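Local atomic coordinates of putative pectin lyase (Geobacillus virus E2, PDB entry 7CHU), a protein that probably recognises and may degrade polysaccharides on the host cell surface, as the trimeric tailspike of a deep-sea thermophilic bacteriophage. Residues A262-G274 against N301-V313. Residues are numbered along the deposited sequence; the frame is centred on the assembly and turned at random.
Sequences ANNGSHVYFDSTG and NPNTPHMYLDGDV
The hydroxyl of S266 is held at two points: OG donates to P305 O at 2.5 Å, approaching in the carbonyl plane, and lies 2.6 Å from T304 OG1. T304 OG1 stands anti to its own backbone nitrogen (chi1 -169°), which turns the hydroxyl to S266 while CG2 packs against the G265 backbone. Beyond this turn, strands 268-271 and 307-309 run parallel, 4.7 Å apart at closest approach. V268 N donates to H306 O, Y308 N to V268 O and F270 N to Y308 O, the last nearly straight at 170°.

H267 lies beside H306, its edge meeting the face of that ring in a T-shaped pair, CD2 standing 3.6 Å above the H306 plane and toward its rim. N263 ND2 donates to H267 ND1 almost in the ring plane, which should fix the rotation of that imidazole; H306 NE2 is hydrogen-bonded to Y322 O. Within the strands, the rings of Y269 and Y308 lie side by side at a slant, planes 36° apart, with Y308 CD2 over the centre of the Y269 ring. The opposite face, with V268, M307 and F270, packs inward: L309 CD1 touches F270 CD2 at 3.6 Å, and F289 of strand 288-290 meets V268 and M307.

Further along, D310 receives S272 twice, the backbone N at OD2 from above the carboxylate plane (2.9 Å) and the hydroxyl at the main-chain O. R278 forms a salt bridge with D310 OD1, and its positive charge probably eases the repulsion between D310 and the nearby D271 carboxylate. D271 OD2 is hydrogen-bonded to Y241 OH, while OD1 accepts from T273 N and OG1 in an Asx turn. Adjacent coils of this pectate lyase-like parallel beta-helix are thus joined by side-chain bonds at both strand ends as well as by their backbones.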
ATOM      1  N   ALA A 262       4.664  21.001  -6.318  1.00 15.89           N
ATOM      2  CA  ALA A 262       5.074  22.287  -6.893  1.00 17.48           C
ATOM      3  C   ALA A 262       5.956  22.109  -8.131  1.00 15.92           C
ATOM      4  O   ALA A 262       6.976  22.776  -8.297  1.00 15.09           O
ATOM      5  CB  ALA A 262       5.779  23.158  -5.839  1.00 18.00           C
ATOM      6  N   ASN A 263       5.576  21.204  -9.014  1.00 13.05           N
ATOM      7  CA  ASN A 263       6.337  21.088 -10.244  1.00 16.72           C
ATOM      8  C   ASN A 263       5.874  22.152 -11.226  1.00 18.90           C
ATOM      9  O   ASN A 263       4.775  22.697 -11.103  1.00 19.16           O
ATOM     10  CB  ASN A 263       6.199  19.683 -10.813  1.00 17.34           C
ATOM     11  CG  ASN A 263       7.209  18.715 -10.177  1.00 16.77           C
ATOM     12  OD1 ASN A 263       8.411  19.008 -10.105  1.00 14.12           O
ATOM     13  ND2 ASN A 263       6.716  17.593  -9.680  1.00 14.60           N
ATOM     14  N   ASN A 264       6.754  22.501 -12.162  1.00 16.90           N
ATOM     15  CA  ASN A 264       6.422  23.535 -13.126  1.00 20.41           C
ATOM     16  C   ASN A 264       5.836  22.972 -14.415  1.00 18.35           C
ATOM     17  O   ASN A 264       5.220  23.719 -15.181  1.00 23.89           O
ATOM     18  CB  ASN A 264       7.657  24.406 -13.381  1.00 15.27           C
ATOM     19  CG  ASN A 264       8.044  25.169 -12.143  1.00 18.70           C
ATOM     20  OD1 ASN A 264       7.239  25.921 -11.621  1.00 22.98           O
ATOM     21  ND2 ASN A 264       9.236  24.923 -11.615  1.00 18.72           N
ATOM     22  N   GLY A 265       6.011  21.683 -14.665  1.00 19.01           N
ATOM     23  CA  GLY A 265       5.191  20.960 -15.604  1.00 16.65           C
ATOM     24  C   GLY A 265       4.169  20.132 -14.865  1.00 14.76           C
ATOM     25  O   GLY A 265       3.894  20.347 -13.678  1.00 19.30           O
ATOM     26  N   SER A 266       3.603  19.156 -15.569  1.00 12.90           N
ATOM     27  CA  SER A 266       2.821  18.126 -14.893  1.00 12.83           C
ATOM     28  C   SER A 266       3.694  17.330 -13.919  1.00 12.86           C
ATOM     29  O   SER A 266       4.886  17.135 -14.152  1.00 15.12           O
ATOM     30  CB  SER A 266       2.204  17.194 -15.927  1.00 16.68           C
ATOM     31  OG  SER A 266       1.101  17.839 -16.563  1.00 15.21           O
ATOM     32  N   HIS A 267       3.089  16.816 -12.836  1.00 15.49           N
ATOM     33  CA  HIS A 267       3.860  15.935 -11.964  1.00 15.26           C
ATOM     34  C   HIS A 267       4.278  14.679 -12.707  1.00 14.20           C
ATOM     35  O   HIS A 267       5.444  14.267 -12.655  1.00 12.49           O
ATOM     36  CB  HIS A 267       3.073  15.554 -10.711  1.00 12.01           C
ATOM     37  CG  HIS A 267       2.792  16.714  -9.811  1.00 16.15           C
ATOM     38  ND1 HIS A 267       3.788  17.524  -9.302  1.00 16.02           N
ATOM     39  CD2 HIS A 267       1.620  17.218  -9.357  1.00 13.81           C
ATOM     40  CE1 HIS A 267       3.238  18.473  -8.560  1.00 18.69           C
ATOM     41  NE2 HIS A 267       1.926  18.313  -8.581  1.00 17.30           N
ATOM     42  N   VAL A 268       3.328  14.040 -13.373  1.00 12.12           N
ATOM     43  CA  VAL A 268       3.544  12.791 -14.087  1.00 13.03           C
ATOM     44  C   VAL A 268       2.948  12.968 -15.472  1.00 16.15           C
ATOM     45  O   VAL A 268       1.775  13.332 -15.594  1.00 12.97           O
ATOM     46  CB  VAL A 268       2.870  11.609 -13.373  1.00 14.63           C
ATOM     47  CG1 VAL A 268       2.857  10.384 -14.271  1.00 19.10           C
ATOM     48  CG2 VAL A 268       3.567  11.320 -12.048  1.00 14.75           C
ATOM     49  N   TYR A 269       3.752  12.729 -16.511  1.00 14.95           N
ATOM     50  CA  TYR A 269       3.302  12.849 -17.895  1.00 12.91           C
ATOM     51  C   TYR A 269       3.614  11.540 -18.614  1.00 13.34           C
ATOM     52  O   TYR A 269       4.788  11.201 -18.790  1.00 13.04           O
ATOM     53  CB  TYR A 269       3.996  14.033 -18.587  1.00 12.92           C
ATOM     54  CG  TYR A 269       3.398  14.393 -19.916  1.00 13.66           C
ATOM     55  CD1 TYR A 269       3.660  13.616 -21.036  1.00 15.28           C
ATOM     56  CD2 TYR A 269       2.549  15.497 -20.049  1.00 14.96           C
ATOM     57  CE1 TYR A 269       3.124  13.921 -22.284  1.00 15.84           C
ATOM     58  CE2 TYR A 269       1.995  15.824 -21.293  1.00 18.95           C
ATOM     59  CZ  TYR A 269       2.298  15.034 -22.406  1.00 20.51           C
ATOM     60  OH  TYR A 269       1.762  15.315 -23.638  1.00 20.90           O
ATOM     61  N   PHE A 270       2.578  10.785 -18.986  1.00 11.21           N
ATOM     62  CA  PHE A 270       2.743   9.575 -19.779  1.00 13.54           C
ATOM     63  C   PHE A 270       2.632   9.950 -21.251  1.00 19.15           C
ATOM     64  O   PHE A 270       1.740  10.709 -21.639  1.00 15.04           O
ATOM     65  CB  PHE A 270       1.694   8.513 -19.450  1.00 10.22           C
ATOM     66  CG  PHE A 270       1.978   7.729 -18.198  1.00 14.12           C
ATOM     67  CD1 PHE A 270       2.747   6.574 -18.231  1.00 13.33           C
ATOM     68  CD2 PHE A 270       1.458   8.139 -16.996  1.00 13.32           C
ATOM     69  CE1 PHE A 270       2.995   5.840 -17.072  1.00 15.14           C
ATOM     70  CE2 PHE A 270       1.663   7.400 -15.831  1.00 16.18           C
ATOM     71  CZ  PHE A 270       2.431   6.262 -15.856  1.00 15.37           C
ATOM     72  N   ASP A 271       3.549   9.429 -22.061  1.00 14.99           N
ATOM     73  CA  ASP A 271       3.589   9.701 -23.496  1.00 16.32           C
ATOM     74  C   ASP A 271       3.683   8.349 -24.193  1.00 14.32           C
ATOM     75  O   ASP A 271       4.674   7.638 -24.025  1.00 13.11           O
ATOM     76  CB  ASP A 271       4.781  10.605 -23.821  1.00 16.08           C
ATOM     77  CG  ASP A 271       4.940  10.894 -25.315  1.00 18.88           C
ATOM     78  OD1 ASP A 271       4.248  10.290 -26.175  1.00 19.55           O
ATOM     79  OD2 ASP A 271       5.810  11.741 -25.617  1.00 18.03           O
ATOM     80  N   SER A 272       2.628   7.964 -24.914  1.00 13.39           N
ATOM     81  CA  SER A 272       2.591   6.683 -25.615  1.00 14.49           C
ATOM     82  C   SER A 272       2.661   6.877 -27.125  1.00 14.14           C
ATOM     83  O   SER A 272       2.274   5.976 -27.883  1.00 14.10           O
ATOM     84  CB  SER A 272       1.338   5.887 -25.250  1.00 13.94           C
ATOM     85  OG  SER A 272       1.433   5.284 -23.956  1.00 18.44           O
ATOM     86  N   THR A 273       3.160   8.023 -27.570  1.00 12.91           N
ATOM     87  CA  THR A 273       3.162   8.318 -29.003  1.00 16.11           C
ATOM     88  C   THR A 273       4.332   7.707 -29.762  1.00 17.42           C
ATOM     89  O   THR A 273       4.380   7.842 -30.986  1.00 15.31           O
ATOM     90  CB  THR A 273       3.180   9.819 -29.259  1.00 19.84           C
ATOM     91  OG1 THR A 273       4.413  10.372 -28.773  1.00 18.49           O
ATOM     92  CG2 THR A 273       1.949  10.507 -28.618  1.00 20.99           C
ATOM     93  N   GLY A 274       5.262   7.018 -29.102  1.00 13.51           N
ATOM     94  CA  GLY A 274       6.468   6.592 -29.803  1.00 14.19           C
ATOM     95  C   GLY A 274       6.239   5.462 -30.795  1.00 15.40           C
ATOM     96  O   GLY A 274       6.913   5.386 -31.831  1.00 15.65           O
ATOM     97  N   ASN A 301      -0.469  28.568 -10.519  1.00 24.60           N
ATOM     98  CA  ASN A 301      -0.352  27.146 -10.783  1.00 24.03           C
ATOM     99  C   ASN A 301      -0.322  26.885 -12.280  1.00 24.45           C
ATOM    100  O   ASN A 301      -1.101  27.478 -13.032  1.00 20.55           O
ATOM    101  CB  ASN A 301      -1.515  26.381 -10.148  1.00 20.65           C
ATOM    102  CG  ASN A 301      -1.513  26.480  -8.639  1.00 24.01           C
ATOM    103  OD1 ASN A 301      -0.712  25.804  -7.968  1.00 20.91           O
ATOM    104  ND2 ASN A 301      -2.399  27.325  -8.083  1.00 17.66           N
ATOM    105  N   PRO A 302       0.563  26.006 -12.737  1.00 22.10           N
ATOM    106  CA  PRO A 302       0.693  25.798 -14.184  1.00 21.82           C
ATOM    107  C   PRO A 302      -0.557  25.154 -14.754  1.00 21.29           C
ATOM    108  O   PRO A 302      -1.191  24.301 -14.122  1.00 17.68           O
ATOM    109  CB  PRO A 302       1.918  24.879 -14.313  1.00 24.13           C
ATOM    110  CG  PRO A 302       2.041  24.198 -12.956  1.00 22.85           C
ATOM    111  CD  PRO A 302       1.526  25.212 -11.950  1.00 22.54           C
ATOM    112  N   ASN A 303      -0.913  25.590 -15.962  1.00 19.71           N
ATOM    113  CA  ASN A 303      -2.089  25.099 -16.675  1.00 20.42           C
ATOM    114  C   ASN A 303      -1.722  23.780 -17.344  1.00 16.67           C
ATOM    115  O   ASN A 303      -1.412  23.711 -18.532  1.00 18.91           O
ATOM    116  CB  ASN A 303      -2.564  26.138 -17.689  1.00 22.43           C
ATOM    117  CG  ASN A 303      -3.843  25.730 -18.406  1.00 25.93           C
ATOM    118  OD1 ASN A 303      -4.426  24.676 -18.137  1.00 21.97           O
ATOM    119  ND2 ASN A 303      -4.275  26.569 -19.341  1.00 31.36           N
ATOM    120  N   THR A 304      -1.781  22.711 -16.554  1.00 18.02           N
ATOM    121  CA  THR A 304      -1.381  21.379 -16.977  1.00 16.16           C
ATOM    122  C   THR A 304      -1.869  20.390 -15.924  1.00 16.67           C
ATOM    123  O   THR A 304      -1.944  20.738 -14.739  1.00 15.75           O
ATOM    124  CB  THR A 304       0.150  21.310 -17.157  1.00 17.09           C
ATOM    125  OG1 THR A 304       0.531  20.092 -17.815  1.00 20.40           O
ATOM    126  CG2 THR A 304       0.868  21.439 -15.816  1.00 20.68           C
ATOM    127  N   PRO A 305      -2.255  19.183 -16.313  1.00 12.82           N
ATOM    128  CA  PRO A 305      -2.805  18.255 -15.324  1.00 15.64           C
ATOM    129  C   PRO A 305      -1.734  17.782 -14.355  1.00 15.23           C
ATOM    130  O   PRO A 305      -0.536  17.803 -14.662  1.00 16.11           O
ATOM    131  CB  PRO A 305      -3.351  17.104 -16.174  1.00 14.75           C
ATOM    132  CG  PRO A 305      -2.558  17.171 -17.445  1.00 17.59           C
ATOM    133  CD  PRO A 305      -2.276  18.627 -17.673  1.00 15.61           C
ATOM    134  N   HIS A 306      -2.179  17.421 -13.145  1.00 14.69           N
ATOM    135  CA  HIS A 306      -1.261  16.820 -12.180  1.00 17.43           C
ATOM    136  C   HIS A 306      -0.732  15.508 -12.719  1.00 13.33           C
ATOM    137  O   HIS A 306       0.456  15.217 -12.587  1.00 14.18           O
ATOM    138  CB  HIS A 306      -1.928  16.593 -10.811  1.00 12.38           C
ATOM    139  CG  HIS A 306      -1.901  17.792  -9.904  1.00 13.87           C
ATOM    140  ND1 HIS A 306      -1.763  19.079 -10.373  1.00 20.58           N
ATOM    141  CD2 HIS A 306      -1.978  17.894  -8.551  1.00 15.73           C
ATOM    142  CE1 HIS A 306      -1.775  19.923  -9.353  1.00 22.96           C
ATOM    143  NE2 HIS A 306      -1.893  19.229  -8.236  1.00 15.05           N
ATOM    144  N   MET A 307      -1.593  14.711 -13.351  1.00 13.40           N
ATOM    145  CA  MET A 307      -1.158  13.490 -14.025  1.00 15.55           C
ATOM    146  C   MET A 307      -1.765  13.472 -15.418  1.00 17.36           C
ATOM    147  O   MET A 307      -2.994  13.475 -15.548  1.00 15.67           O
ATOM    148  CB  MET A 307      -1.585  12.239 -13.245  1.00 13.91           C
ATOM    149  CG  MET A 307      -1.294  10.938 -14.015  1.00 15.53           C
ATOM    150  SD  MET A 307      -1.772   9.439 -13.135  0.74 19.22           S
ATOM    151  CE  MET A 307      -0.686   9.533 -11.714  1.00 19.24           C
ATOM    152  N   TYR A 308      -0.926  13.446 -16.462  1.00 15.60           N
ATOM    153  CA  TYR A 308      -1.405  13.192 -17.824  1.00 13.48           C
ATOM    154  C   TYR A 308      -1.202  11.717 -18.126  1.00 12.86           C
ATOM    155  O   TYR A 308      -0.064  11.251 -18.180  1.00 13.87           O
ATOM    156  CB  TYR A 308      -0.685  14.044 -18.872  1.00 13.36           C
ATOM    157  CG  TYR A 308      -1.096  13.677 -20.275  1.00 17.56           C
ATOM    158  CD1 TYR A 308      -2.401  13.917 -20.719  1.00 17.70           C
ATOM    159  CD2 TYR A 308      -0.200  13.073 -21.154  1.00 16.24           C
ATOM    160  CE1 TYR A 308      -2.806  13.571 -21.999  1.00 20.88           C
ATOM    161  CE2 TYR A 308      -0.590  12.724 -22.439  1.00 18.04           C
ATOM    162  CZ  TYR A 308      -1.895  12.974 -22.861  1.00 22.65           C
ATOM    163  OH  TYR A 308      -2.282  12.629 -24.138  1.00 19.39           O
ATOM    164  N   LEU A 309      -2.292  10.972 -18.282  1.00 14.37           N
ATOM    165  CA  LEU A 309      -2.232   9.510 -18.365  1.00 12.74           C
ATOM    166  C   LEU A 309      -2.567   9.022 -19.778  1.00 16.37           C
ATOM    167  O   LEU A 309      -3.643   8.486 -20.026  1.00 15.54           O
ATOM    168  CB  LEU A 309      -3.173   8.922 -17.329  1.00 16.75           C
ATOM    169  CG  LEU A 309      -3.262   7.417 -17.131  1.00 17.71           C
ATOM    170  CD1 LEU A 309      -1.880   6.838 -17.279  1.00 22.00           C
ATOM    171  CD2 LEU A 309      -3.868   7.088 -15.735  1.00 16.64           C
ATOM    172  N   ASP A 310      -1.612   9.188 -20.712  1.00 19.33           N
ATOM    173  CA  ASP A 310      -1.676   8.506 -22.011  1.00 19.42           C
ATOM    174  C   ASP A 310      -1.070   7.115 -21.839  1.00 15.77           C
ATOM    175  O   ASP A 310       0.089   6.847 -22.187  1.00 18.94           O
ATOM    176  CB  ASP A 310      -0.964   9.314 -23.092  1.00 18.31           C
ATOM    177  CG  ASP A 310      -0.989   8.640 -24.474  1.00 19.21           C
ATOM    178  OD1 ASP A 310      -1.866   7.779 -24.765  1.00 18.46           O
ATOM    179  OD2 ASP A 310      -0.103   8.989 -25.283  1.00 21.19           O
ATOM    180  N   GLY A 311      -1.887   6.213 -21.291  1.00 15.81           N
ATOM    181  CA  GLY A 311      -1.458   4.860 -20.967  1.00 14.73           C
ATOM    182  C   GLY A 311      -2.647   3.994 -20.609  1.00 14.89           C
ATOM    183  O   GLY A 311      -3.769   4.482 -20.438  1.00 14.85           O
ATOM    184  N   ASP A 312      -2.385   2.692 -20.487  1.00 13.50           N
ATOM    185  CA  ASP A 312      -3.416   1.710 -20.188  1.00 15.39           C
ATOM    186  C   ASP A 312      -3.111   0.980 -18.889  1.00 17.68           C
ATOM    187  O   ASP A 312      -1.949   0.858 -18.485  1.00 13.80           O
ATOM    188  CB  ASP A 312      -3.558   0.694 -21.321  1.00 12.09           C
ATOM    189  CG  ASP A 312      -3.884   1.345 -22.658  1.00 19.08           C
ATOM    190  OD1 ASP A 312      -4.680   2.318 -22.711  1.00 16.26           O
ATOM    191  OD2 ASP A 312      -3.341   0.863 -23.675  1.00 20.15           O
ATOM    192  N   VAL A 313      -4.169   0.473 -18.244  1.00 16.34           N
ATOM    193  CA  VAL A 313      -4.042  -0.373 -17.053  1.00 13.38           C
ATOM    194  C   VAL A 313      -3.106   0.256 -16.033  1.00 14.37           C
ATOM    195  O   VAL A 313      -2.216  -0.412 -15.492  1.00 16.79           O
ATOM    196  CB  VAL A 313      -3.549  -1.789 -17.412  1.00 18.45           C
ATOM    197  CG1 VAL A 313      -3.917  -2.777 -16.298  1.00 19.75           C
ATOM    198  CG2 VAL A 313      -4.135  -2.249 -18.740  1.00 13.97           C
TER